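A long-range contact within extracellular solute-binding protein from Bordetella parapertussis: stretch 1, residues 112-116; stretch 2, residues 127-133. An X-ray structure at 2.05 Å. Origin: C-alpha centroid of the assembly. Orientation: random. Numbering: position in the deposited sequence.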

# COMPACT_ATOMS: atom_id res chain seq x y z
N SER A 112 -5.53 0.45 0.30
CA SER A 112 -6.10 -0.22 1.46
C SER A 112 -6.87 -1.49 1.11
O SER A 112 -7.78 -1.46 0.28
CB SER A 112 -7.05 0.72 2.21
OG SER A 112 -6.38 1.90 2.57
N VAL A 113 -6.51 -2.59 1.76
CA VAL A 113 -7.27 -3.82 1.63
C VAL A 113 -8.47 -3.80 2.57
O VAL A 113 -8.31 -3.66 3.79
CB VAL A 113 -6.42 -5.07 1.89
CG1 VAL A 113 -7.27 -6.34 1.71
CG2 VAL A 113 -5.21 -5.10 0.95
N GLY A 114 -9.66 -3.92 1.99
CA GLY A 114 -10.87 -4.05 2.76
C GLY A 114 -11.58 -5.29 2.26
O GLY A 114 -10.93 -6.25 1.82
N ILE A 115 -12.91 -5.27 2.31
CA ILE A 115 -13.71 -6.40 1.86
C ILE A 115 -14.56 -5.99 0.66
O ILE A 115 -15.41 -5.09 0.77
CB ILE A 115 -14.62 -6.91 2.98
CG1 ILE A 115 -13.77 -7.30 4.20
CG2 ILE A 115 -15.47 -8.10 2.50
CD1 ILE A 115 -14.45 -7.06 5.53
N ALA A 116 -14.32 -6.61 -0.49
CA ALA A 116 -15.08 -6.31 -1.70
C ALA A 116 -16.16 -7.37 -1.93
O ALA A 116 -15.93 -8.55 -1.69
CB ALA A 116 -14.14 -6.21 -2.91
N LYS A 127 -19.71 -5.69 7.70
CA LYS A 127 -19.17 -4.44 8.25
C LYS A 127 -17.76 -4.58 8.81
O LYS A 127 -17.09 -3.58 9.06
CB LYS A 127 -20.08 -3.90 9.35
CG LYS A 127 -21.41 -3.34 8.85
CD LYS A 127 -22.32 -3.00 10.03
CE LYS A 127 -23.49 -2.14 9.60
NZ LYS A 127 -24.30 -1.72 10.79
N SER A 128 -17.33 -5.82 9.01
CA SER A 128 -16.05 -6.08 9.67
C SER A 128 -15.36 -7.32 9.12
O SER A 128 -16.00 -8.18 8.51
CB SER A 128 -16.26 -6.24 11.17
OG SER A 128 -16.97 -7.43 11.44
N TRP A 129 -14.05 -7.41 9.36
CA TRP A 129 -13.29 -8.61 9.06
C TRP A 129 -13.85 -9.80 9.83
O TRP A 129 -13.90 -10.93 9.34
CB TRP A 129 -11.83 -8.43 9.49
CG TRP A 129 -11.04 -7.46 8.64
CD1 TRP A 129 -10.56 -6.23 9.02
CD2 TRP A 129 -10.62 -7.66 7.29
NE1 TRP A 129 -9.87 -5.65 7.97
CE2 TRP A 129 -9.90 -6.51 6.90
CE3 TRP A 129 -10.79 -8.70 6.37
CZ2 TRP A 129 -9.35 -6.38 5.62
CZ3 TRP A 129 -10.25 -8.57 5.10
CH2 TRP A 129 -9.53 -7.41 4.74
N LYS A 130 -14.25 -9.53 11.08
CA LYS A 130 -14.79 -10.57 11.94
C LYS A 130 -16.10 -11.12 11.36
O LYS A 130 -16.31 -12.33 11.32
CB LYS A 130 -15.00 -10.01 13.36
CG LYS A 130 -15.54 -11.02 14.36
CD LYS A 130 -15.57 -10.42 15.77
CE LYS A 130 -14.15 -10.13 16.27
NZ LYS A 130 -14.10 -9.03 17.29
N GLU A 131 -16.96 -10.22 10.90
CA GLU A 131 -18.22 -10.65 10.28
C GLU A 131 -17.93 -11.45 9.01
O GLU A 131 -18.50 -12.52 8.79
CB GLU A 131 -19.09 -9.44 9.95
CG GLU A 131 -20.43 -9.81 9.37
CD GLU A 131 -21.30 -8.61 9.07
OE1 GLU A 131 -20.95 -7.48 9.49
OE2 GLU A 131 -22.35 -8.80 8.41
N PHE A 132 -17.04 -10.93 8.17
CA PHE A 132 -16.59 -11.64 6.98
C PHE A 132 -16.14 -13.07 7.30
O PHE A 132 -16.56 -14.03 6.65
CB PHE A 132 -15.44 -10.86 6.32
CG PHE A 132 -14.77 -11.60 5.20
CD1 PHE A 132 -15.51 -12.12 4.16
CD2 PHE A 132 -13.39 -11.75 5.19
CE1 PHE A 132 -14.88 -12.79 3.11
CE2 PHE A 132 -12.76 -12.43 4.14
CZ PHE A 132 -13.51 -12.95 3.11
N VAL A 133 -15.28 -13.20 8.30
CA VAL A 133 -14.79 -14.52 8.70
C VAL A 133 -15.90 -15.44 9.22
O VAL A 133 -16.08 -16.55 8.74
CB VAL A 133 -13.68 -14.41 9.78
CG1 VAL A 133 -13.30 -15.80 10.30
CG2 VAL A 133 -12.46 -13.69 9.22

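What forms the apolar centre of the contact? Ile115 points its CA-to-CB bond toward the helix and meets the indole of Trp129, with Ile115 CG1 lying 3.8 Å from Trp129 CZ3. Ile115 CG1 also sits 4.1 Å from the centroid of the six-membered ring of Trp129, 22° off the ring normal, so the methylene lies over the ring face in a CH-pi contact. The CG1-CD1 arm of Ile115 is long enough to cover the aromatic face with CG1 and reach on to the helix with CD1, which lies 4.0 Å from Phe132 CB, one helical turn on from Ser128. The chi2 of Ile115, at 147°, lies between the usual wells, while its chi1 is an ordinary m.

How does Trp129 reach the strand when its CA-to-CB bond runs sideways to it? The length of the indole makes up the difference, and with chi1 at m the far end of the ring comes close to the strand. There Val113 CG1 packs 3.9 Å from Trp129 CH2, and two backbone carbonyls also meet the ring: Val113 O is 3.4 Å from Trp129 CZ2, at the edge and near the ring plane, and Gly114 O is 3.4 Å from Trp129 CH2. Trp129 is buried, yet its polar NE1 is not left unpaired, since it is hydrogen-bonded elsewhere in the structure. At Gly114 the strand offers only backbone to the indole, and a CB there would point away from the helix.

Does any hydrogen bond tie the strand to the helix? None crosses between the stretches, so the contact, which buries 236 Å² in all, rests on packing. The axes of strand and helix approach no closer than 9.8 Å, a gap bridged by side chains. Where Ile115 CD1 lies 3.5 Å from Ser128 O, a methyl meets a carbonyl already engaged at the helix start, where Ser128 O accepts from Phe132 N at 3.0 Å.

What orders the polar edge? Ser128 occupies the N-cap position, and its OG, with chi1 at p, accepts from Glu131 N at 2.8 Å, satisfying an amide that the first turn would otherwise leave without a backbone acceptor. Glu131 answers in the reverse direction: its OE1 accepts from Lys127 N at 2.8 Å. These paired bonds brace the helix start beside the buried Trp129. The side chains of Lys127 and Lys130 leave CA directed away from the strand, and both residues are exposed, as suits long charged chains outside the apolar packing.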